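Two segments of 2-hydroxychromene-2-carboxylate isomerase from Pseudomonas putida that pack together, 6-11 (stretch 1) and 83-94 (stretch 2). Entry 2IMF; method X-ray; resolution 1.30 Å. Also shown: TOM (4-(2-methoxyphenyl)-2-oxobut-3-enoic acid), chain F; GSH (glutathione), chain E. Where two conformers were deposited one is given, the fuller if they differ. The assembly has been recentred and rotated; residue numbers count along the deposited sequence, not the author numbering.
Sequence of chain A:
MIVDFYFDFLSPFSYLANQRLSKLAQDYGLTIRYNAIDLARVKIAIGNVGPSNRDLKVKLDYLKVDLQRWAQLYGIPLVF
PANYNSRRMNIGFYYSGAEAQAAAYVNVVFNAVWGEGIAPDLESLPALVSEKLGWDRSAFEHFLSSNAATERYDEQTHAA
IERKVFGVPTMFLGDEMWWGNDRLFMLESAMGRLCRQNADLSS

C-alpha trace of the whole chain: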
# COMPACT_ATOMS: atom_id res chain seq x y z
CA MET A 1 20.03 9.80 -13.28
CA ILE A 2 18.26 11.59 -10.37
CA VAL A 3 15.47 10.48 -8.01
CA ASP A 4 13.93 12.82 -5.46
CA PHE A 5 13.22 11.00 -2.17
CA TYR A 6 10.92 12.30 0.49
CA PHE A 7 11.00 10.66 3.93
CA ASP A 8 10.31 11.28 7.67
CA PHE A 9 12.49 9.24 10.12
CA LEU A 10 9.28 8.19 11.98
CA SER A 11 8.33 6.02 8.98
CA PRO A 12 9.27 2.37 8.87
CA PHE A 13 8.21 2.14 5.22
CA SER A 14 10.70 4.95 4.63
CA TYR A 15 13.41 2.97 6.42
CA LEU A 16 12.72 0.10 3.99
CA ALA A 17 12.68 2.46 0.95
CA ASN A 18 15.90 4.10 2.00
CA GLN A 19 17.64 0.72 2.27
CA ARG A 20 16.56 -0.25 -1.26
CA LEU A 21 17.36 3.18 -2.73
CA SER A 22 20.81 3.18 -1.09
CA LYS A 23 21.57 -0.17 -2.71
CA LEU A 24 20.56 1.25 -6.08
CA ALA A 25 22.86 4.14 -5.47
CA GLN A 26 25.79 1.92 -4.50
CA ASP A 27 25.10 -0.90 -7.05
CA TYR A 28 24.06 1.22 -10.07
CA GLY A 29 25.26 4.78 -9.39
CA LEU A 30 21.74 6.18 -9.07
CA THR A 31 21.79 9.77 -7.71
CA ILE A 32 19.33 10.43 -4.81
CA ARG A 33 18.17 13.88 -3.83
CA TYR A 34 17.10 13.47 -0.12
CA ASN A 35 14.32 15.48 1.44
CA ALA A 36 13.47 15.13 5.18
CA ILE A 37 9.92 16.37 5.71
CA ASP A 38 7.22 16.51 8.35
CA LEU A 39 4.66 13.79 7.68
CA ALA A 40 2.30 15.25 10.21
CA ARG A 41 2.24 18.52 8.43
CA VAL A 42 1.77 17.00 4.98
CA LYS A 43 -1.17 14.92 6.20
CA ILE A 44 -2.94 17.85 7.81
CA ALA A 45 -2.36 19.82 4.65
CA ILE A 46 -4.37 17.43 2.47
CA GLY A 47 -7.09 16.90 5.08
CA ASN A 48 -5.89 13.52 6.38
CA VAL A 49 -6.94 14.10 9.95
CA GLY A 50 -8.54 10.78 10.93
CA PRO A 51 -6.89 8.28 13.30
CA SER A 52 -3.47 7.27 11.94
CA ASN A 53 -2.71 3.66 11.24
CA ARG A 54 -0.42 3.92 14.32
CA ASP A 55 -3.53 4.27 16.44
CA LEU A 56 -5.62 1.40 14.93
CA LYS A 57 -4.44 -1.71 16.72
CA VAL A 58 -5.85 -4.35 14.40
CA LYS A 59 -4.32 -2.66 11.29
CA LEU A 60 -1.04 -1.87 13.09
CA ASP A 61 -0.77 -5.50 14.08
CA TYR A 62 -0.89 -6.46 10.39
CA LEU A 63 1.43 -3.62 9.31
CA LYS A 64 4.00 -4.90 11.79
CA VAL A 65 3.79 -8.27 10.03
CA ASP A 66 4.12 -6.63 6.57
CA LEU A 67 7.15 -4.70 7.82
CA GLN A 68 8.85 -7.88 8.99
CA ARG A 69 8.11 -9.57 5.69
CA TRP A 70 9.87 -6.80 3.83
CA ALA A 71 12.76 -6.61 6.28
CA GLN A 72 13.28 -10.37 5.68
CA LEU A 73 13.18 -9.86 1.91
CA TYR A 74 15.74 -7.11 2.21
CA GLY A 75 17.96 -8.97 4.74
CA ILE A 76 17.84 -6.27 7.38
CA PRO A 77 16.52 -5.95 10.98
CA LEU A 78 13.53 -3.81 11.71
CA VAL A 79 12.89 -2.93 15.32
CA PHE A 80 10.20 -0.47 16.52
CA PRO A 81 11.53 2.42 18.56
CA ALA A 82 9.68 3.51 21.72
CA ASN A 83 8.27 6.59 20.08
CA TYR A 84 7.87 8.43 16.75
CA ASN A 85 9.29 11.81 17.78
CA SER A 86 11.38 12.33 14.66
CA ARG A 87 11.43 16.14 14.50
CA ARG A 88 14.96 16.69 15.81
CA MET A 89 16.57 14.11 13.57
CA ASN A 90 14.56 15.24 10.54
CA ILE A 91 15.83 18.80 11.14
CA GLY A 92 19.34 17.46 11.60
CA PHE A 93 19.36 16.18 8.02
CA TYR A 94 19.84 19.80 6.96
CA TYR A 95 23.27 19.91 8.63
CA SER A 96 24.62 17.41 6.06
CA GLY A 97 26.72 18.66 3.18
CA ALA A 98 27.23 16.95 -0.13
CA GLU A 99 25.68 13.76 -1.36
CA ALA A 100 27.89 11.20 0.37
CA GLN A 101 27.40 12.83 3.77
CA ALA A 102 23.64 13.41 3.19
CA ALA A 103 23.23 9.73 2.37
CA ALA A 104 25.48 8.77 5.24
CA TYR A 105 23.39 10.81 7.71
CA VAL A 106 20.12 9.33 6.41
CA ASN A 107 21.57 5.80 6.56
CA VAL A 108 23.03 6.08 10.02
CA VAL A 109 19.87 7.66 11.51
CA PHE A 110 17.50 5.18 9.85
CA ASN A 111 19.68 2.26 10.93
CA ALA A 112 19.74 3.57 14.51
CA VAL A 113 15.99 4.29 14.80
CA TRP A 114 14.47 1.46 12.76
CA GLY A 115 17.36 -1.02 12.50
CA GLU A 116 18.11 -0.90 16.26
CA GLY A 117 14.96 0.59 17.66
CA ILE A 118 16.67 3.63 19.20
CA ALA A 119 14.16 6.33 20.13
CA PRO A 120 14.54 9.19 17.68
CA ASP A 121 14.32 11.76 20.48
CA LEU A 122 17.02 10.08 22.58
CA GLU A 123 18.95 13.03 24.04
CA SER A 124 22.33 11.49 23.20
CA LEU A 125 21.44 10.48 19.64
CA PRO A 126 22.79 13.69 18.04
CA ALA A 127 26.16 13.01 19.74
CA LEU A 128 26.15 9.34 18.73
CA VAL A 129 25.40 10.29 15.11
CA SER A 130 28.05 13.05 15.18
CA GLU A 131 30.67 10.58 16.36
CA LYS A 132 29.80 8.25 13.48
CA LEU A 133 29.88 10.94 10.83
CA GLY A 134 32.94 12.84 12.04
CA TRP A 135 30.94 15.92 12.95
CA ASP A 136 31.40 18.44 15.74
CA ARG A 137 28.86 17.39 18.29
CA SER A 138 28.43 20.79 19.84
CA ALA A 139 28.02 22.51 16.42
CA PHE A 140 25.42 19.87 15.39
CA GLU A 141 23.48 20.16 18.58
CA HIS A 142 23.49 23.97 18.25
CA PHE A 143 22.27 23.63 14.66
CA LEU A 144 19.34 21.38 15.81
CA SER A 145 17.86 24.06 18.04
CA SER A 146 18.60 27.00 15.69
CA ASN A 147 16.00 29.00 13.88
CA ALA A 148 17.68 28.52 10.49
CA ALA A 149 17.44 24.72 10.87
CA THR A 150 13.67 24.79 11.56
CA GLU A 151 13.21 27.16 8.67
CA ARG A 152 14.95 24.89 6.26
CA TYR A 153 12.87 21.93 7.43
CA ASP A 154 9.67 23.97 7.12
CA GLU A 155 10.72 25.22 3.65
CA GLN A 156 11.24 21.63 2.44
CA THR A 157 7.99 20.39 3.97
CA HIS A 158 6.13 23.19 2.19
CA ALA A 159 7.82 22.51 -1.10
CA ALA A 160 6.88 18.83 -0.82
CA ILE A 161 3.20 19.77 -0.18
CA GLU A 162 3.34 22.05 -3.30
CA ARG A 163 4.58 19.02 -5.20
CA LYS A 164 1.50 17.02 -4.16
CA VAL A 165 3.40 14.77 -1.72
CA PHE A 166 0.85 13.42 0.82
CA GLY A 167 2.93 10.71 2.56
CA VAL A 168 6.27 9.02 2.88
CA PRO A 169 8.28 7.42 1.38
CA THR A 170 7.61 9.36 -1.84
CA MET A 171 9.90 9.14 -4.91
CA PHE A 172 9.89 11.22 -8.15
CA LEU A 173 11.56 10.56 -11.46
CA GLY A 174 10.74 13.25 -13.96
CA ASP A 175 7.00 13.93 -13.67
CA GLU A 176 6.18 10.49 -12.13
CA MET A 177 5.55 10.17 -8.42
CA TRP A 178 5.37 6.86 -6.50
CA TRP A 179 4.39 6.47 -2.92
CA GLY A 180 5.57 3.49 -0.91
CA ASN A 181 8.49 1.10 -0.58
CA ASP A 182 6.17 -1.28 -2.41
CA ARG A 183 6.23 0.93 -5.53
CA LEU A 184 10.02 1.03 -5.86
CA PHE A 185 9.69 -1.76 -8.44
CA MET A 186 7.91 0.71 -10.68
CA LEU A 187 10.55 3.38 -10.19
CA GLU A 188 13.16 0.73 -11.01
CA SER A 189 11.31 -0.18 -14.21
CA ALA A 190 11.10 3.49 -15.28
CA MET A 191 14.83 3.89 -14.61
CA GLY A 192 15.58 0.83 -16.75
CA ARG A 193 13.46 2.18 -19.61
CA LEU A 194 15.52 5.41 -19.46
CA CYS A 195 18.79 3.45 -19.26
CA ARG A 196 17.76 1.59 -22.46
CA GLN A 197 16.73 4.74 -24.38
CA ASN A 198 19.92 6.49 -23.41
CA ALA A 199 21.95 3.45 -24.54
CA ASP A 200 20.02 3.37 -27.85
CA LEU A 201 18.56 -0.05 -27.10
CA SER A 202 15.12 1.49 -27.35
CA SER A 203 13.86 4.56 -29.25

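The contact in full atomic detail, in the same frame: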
# COMPACT_ATOMS: atom_id res chain seq x y z
N TYR A 6 11.54 11.57 -0.62
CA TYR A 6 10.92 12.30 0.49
C TYR A 6 10.63 11.32 1.60
O TYR A 6 10.00 10.29 1.39
CB TYR A 6 9.60 12.93 0.06
CG TYR A 6 9.79 13.99 -0.96
CD1 TYR A 6 9.98 13.69 -2.36
CD2 TYR A 6 9.92 15.28 -0.56
CE1 TYR A 6 10.18 14.69 -3.30
CE2 TYR A 6 10.16 16.36 -1.52
CZ TYR A 6 10.27 15.97 -2.86
OH TYR A 6 10.54 17.00 -3.81
N PHE A 7 11.11 11.59 2.81
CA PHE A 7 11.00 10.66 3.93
C PHE A 7 10.81 11.47 5.22
O PHE A 7 11.10 12.69 5.27
CB PHE A 7 12.24 9.76 4.05
CG PHE A 7 13.51 10.53 4.39
CD1 PHE A 7 14.24 11.17 3.42
CD2 PHE A 7 13.90 10.69 5.69
CE1 PHE A 7 15.38 11.88 3.75
CE2 PHE A 7 14.98 11.46 6.02
CZ PHE A 7 15.73 12.03 5.01
N ASP A 8 10.36 10.78 6.27
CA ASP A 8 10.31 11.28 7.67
C ASP A 8 10.90 10.12 8.48
O ASP A 8 10.55 8.96 8.21
CB ASP A 8 8.84 11.58 8.03
CG ASP A 8 8.66 12.16 9.44
OD1 ASP A 8 9.44 11.78 10.36
OD2 ASP A 8 7.69 12.90 9.65
N PHE A 9 11.84 10.37 9.39
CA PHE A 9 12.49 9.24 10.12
C PHE A 9 11.49 8.47 11.00
O PHE A 9 11.84 7.39 11.42
CB PHE A 9 13.68 9.73 10.97
CG PHE A 9 14.89 10.12 10.16
CD1 PHE A 9 15.58 9.16 9.43
CD2 PHE A 9 15.36 11.40 10.22
CE1 PHE A 9 16.76 9.50 8.69
CE2 PHE A 9 16.54 11.80 9.50
CZ PHE A 9 17.21 10.85 8.75
N LEU A 10 10.29 9.00 11.23
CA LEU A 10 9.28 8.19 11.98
C LEU A 10 8.76 7.02 11.20
O LEU A 10 8.14 6.14 11.76
CB LEU A 10 8.08 9.02 12.47
CG LEU A 10 7.15 9.57 11.41
CD1 LEU A 10 6.13 8.52 10.92
CD2 LEU A 10 6.35 10.69 12.00
N SER A 11 9.02 6.98 9.87
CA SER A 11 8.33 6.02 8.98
C SER A 11 9.11 4.76 8.72
O SER A 11 10.14 4.83 8.09
CB SER A 11 8.02 6.77 7.70
OG SER A 11 7.60 5.88 6.64
N ASN A 83 9.12 5.51 20.47
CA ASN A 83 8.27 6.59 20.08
C ASN A 83 8.59 7.04 18.66
O ASN A 83 9.56 6.52 18.08
CB ASN A 83 8.35 7.80 21.05
CG ASN A 83 9.71 8.48 21.07
OD1 ASN A 83 10.14 9.00 20.02
ND2 ASN A 83 10.38 8.51 22.23
N TYR A 84 7.77 7.94 18.15
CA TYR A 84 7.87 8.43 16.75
C TYR A 84 8.21 9.91 16.69
O TYR A 84 7.85 10.60 15.73
CB TYR A 84 6.54 8.17 16.03
CG TYR A 84 6.12 6.75 16.10
CD1 TYR A 84 6.92 5.77 15.58
CD2 TYR A 84 4.91 6.38 16.68
CE1 TYR A 84 6.53 4.43 15.60
CE2 TYR A 84 4.49 5.03 16.70
CZ TYR A 84 5.33 4.08 16.20
OH TYR A 84 4.92 2.77 16.22
N ASN A 85 8.96 10.39 17.70
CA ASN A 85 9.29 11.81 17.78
C ASN A 85 10.54 12.15 16.96
O ASN A 85 11.62 12.42 17.48
CB ASN A 85 9.50 12.24 19.24
CG ASN A 85 8.25 11.97 20.08
OD1 ASN A 85 7.14 12.02 19.56
ND2 ASN A 85 8.44 11.63 21.35
N SER A 86 10.32 12.22 15.65
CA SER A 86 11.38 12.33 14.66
C SER A 86 11.75 13.76 14.32
O SER A 86 12.64 13.94 13.50
CB SER A 86 10.87 11.65 13.38
OG SER A 86 9.62 12.25 13.04
N ARG A 87 11.17 14.77 14.96
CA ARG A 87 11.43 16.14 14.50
C ARG A 87 12.88 16.53 14.57
O ARG A 87 13.42 17.08 13.59
CB ARG A 87 10.65 17.10 15.40
CG ARG A 87 10.91 18.59 15.05
CD ARG A 87 10.10 19.62 15.92
NE ARG A 87 8.77 19.19 16.35
CZ ARG A 87 7.67 19.12 15.60
NH1 ARG A 87 7.71 19.43 14.31
NH2 ARG A 87 6.53 18.71 16.15
N ARG A 88 13.57 16.25 15.67
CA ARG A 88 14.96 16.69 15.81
C ARG A 88 15.86 16.07 14.75
O ARG A 88 16.68 16.75 14.13
CB ARG A 88 15.46 16.37 17.24
CG ARG A 88 16.98 16.35 17.44
CD ARG A 88 17.45 16.62 18.90
NE ARG A 88 17.13 15.55 19.86
CZ ARG A 88 16.84 15.73 21.14
NH1 ARG A 88 16.82 16.95 21.69
NH2 ARG A 88 16.56 14.68 21.90
N MET A 89 15.73 14.74 14.55
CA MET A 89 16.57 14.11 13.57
C MET A 89 16.21 14.50 12.14
O MET A 89 17.10 14.51 11.27
CB MET A 89 16.76 12.59 13.75
CG MET A 89 17.23 12.17 15.16
SD MET A 89 18.72 12.95 15.77
CE MET A 89 19.97 12.20 14.76
N ASN A 90 14.93 14.73 11.88
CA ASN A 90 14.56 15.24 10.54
C ASN A 90 15.27 16.60 10.26
O ASN A 90 15.80 16.83 9.17
CB ASN A 90 13.03 15.45 10.47
CG ASN A 90 12.22 14.17 10.33
OD1 ASN A 90 12.74 13.09 10.08
ND2 ASN A 90 10.90 14.34 10.49
N ILE A 91 15.16 17.50 11.27
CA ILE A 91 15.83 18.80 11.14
C ILE A 91 17.35 18.62 10.93
O ILE A 91 18.01 19.29 10.10
CB ILE A 91 15.59 19.60 12.35
CG1 ILE A 91 14.15 20.09 12.41
CG2 ILE A 91 16.60 20.76 12.35
CD1 ILE A 91 13.66 20.74 13.77
N GLY A 92 17.93 17.66 11.66
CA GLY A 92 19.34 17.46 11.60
C GLY A 92 19.84 17.05 10.22
O GLY A 92 21.04 17.24 9.90
N PHE A 93 18.97 16.48 9.38
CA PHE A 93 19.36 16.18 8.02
C PHE A 93 19.92 17.43 7.32
O PHE A 93 20.78 17.30 6.48
CB PHE A 93 18.16 15.61 7.21
CG PHE A 93 18.42 15.58 5.73
CD1 PHE A 93 19.18 14.59 5.22
CD2 PHE A 93 17.92 16.58 4.87
CE1 PHE A 93 19.54 14.58 3.89
CE2 PHE A 93 18.24 16.58 3.53
CZ PHE A 93 19.04 15.57 3.06
N TYR A 94 19.39 18.59 7.62
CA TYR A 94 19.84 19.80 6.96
C TYR A 94 21.20 20.28 7.42
O TYR A 94 21.69 21.28 6.85
CB TYR A 94 18.72 20.86 7.08
CG TYR A 94 17.50 20.33 6.32
CD1 TYR A 94 17.53 20.33 4.93
CD2 TYR A 94 16.41 19.73 6.98
CE1 TYR A 94 16.50 19.74 4.17
CE2 TYR A 94 15.37 19.17 6.28
CZ TYR A 94 15.45 19.13 4.87
OH TYR A 94 14.45 18.56 4.11
O8 TOM F . 0.70 5.63 10.73
C9 TOM F . 1.40 6.55 10.31
C10 TOM F . 1.10 7.95 10.48
O11 TOM F . 0.20 8.39 9.73
O10 TOM F . 1.79 8.64 11.25
C8 TOM F . 2.63 6.32 9.49
C7 TOM F . 3.10 5.16 9.11
C1 TOM F . 3.41 4.01 10.05
C6 TOM F . 3.02 2.76 9.60
C5 TOM F . 3.23 1.65 10.40
C4 TOM F . 3.90 1.81 11.63
C3 TOM F . 4.31 3.05 12.09
C2 TOM F . 4.05 4.16 11.26
O2 TOM F . 4.43 5.41 11.60
C11 TOM F . 5.33 5.44 12.70
N1 GSH E . 2.11 0.44 1.14
CA1 GSH E . 3.13 1.30 1.65
C1 GSH E . 4.53 0.83 1.49
O11 GSH E . 5.46 1.63 1.66
O12 GSH E . 4.55 -0.42 1.41
CB1 GSH E . 2.66 2.17 2.81
CG1 GSH E . 3.41 3.48 3.07
CD1 GSH E . 2.81 4.20 4.24
OE1 GSH E . 1.78 3.67 4.88
N2 GSH E . 3.34 5.33 4.65
CA2 GSH E . 2.74 6.19 5.66
C2 GSH E . 2.04 7.36 5.11
O2 GSH E . 2.64 8.07 4.13
CB2 GSH E . 3.89 6.69 6.60
SG2 GSH E . 4.57 5.36 7.66
N3 GSH E . 0.85 7.67 5.53
CA3 GSH E . 0.09 8.69 4.80
C3 GSH E . -1.16 8.06 4.24
O31 GSH E . -1.92 8.77 3.56
O32 GSH E . -1.44 6.84 4.52

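The contact between the two stretches is organised around the buried carboxylate of Asp8, which lies just past the end of the strand at Phe7 and opens a type I turn running to Ser11. With chi1 in the t well, its side chain comes nearer the second stretch than its CA-to-CB bond, which points sideways, would suggest. Asp8 OD1 accepts three hydrogen bonds: from Ser86 OG at 2.7 Å, from Asn90 ND2 at 2.9 Å, and, within its own stretch, from Leu10 N at 3.0 Å. The other carboxylate oxygen, OD2, is satisfied elsewhere in the structure. A buried charge is thus surrounded by donors, and the same residue closes the turn through its backbone, Ser11 N donating to Asp8 O at 3.0 Å.

Asn90 suits its place because its amide offers both a donor and an acceptor. While Asn90 ND2 donates to Asp8 OD1 and also bonds elsewhere in the structure, Asn90 OD1 accepts from Phe9 N at 2.9 Å in a nearly linear bond (175°). The two successive turn amides, Phe9 N and Leu10 N, are therefore both satisfied by side chains, one from each stretch. Ser86, just before the helix, lies about one turn ahead of Asn90, and the backbone bond from Asn90 N to Ser86 O (2.9 Å) links them; both side chains reach Asp8 OD1. The turn passes close to Ser86, whose CB lies 3.5 Å from Leu10 N.

Apolar contacts flank this polar cluster, and the stretches bury 399 Å² between them, both sides summed. Phe9 and Leu10, the most covered residues of stretch 1, turn their CA-to-CB bonds toward stretch 2, so apolar side chains fill the space beside the polar bonds. The Phe7 ring presents its edge to the face of Phe93, with planes perpendicular. Phe9 CD2 packs 4.0 Å from Met89 CB, and the Phe9 ring edge faces the Met89 carbonyl, Phe9 CE2 to Met89 O being 3.3 Å. Leu10 CB meets Tyr84 CB at 4.0 Å. Beside this last pair, the TOM methyl C11 lies over one face of the Tyr84 ring, 3.3 Å from Tyr84 CE1.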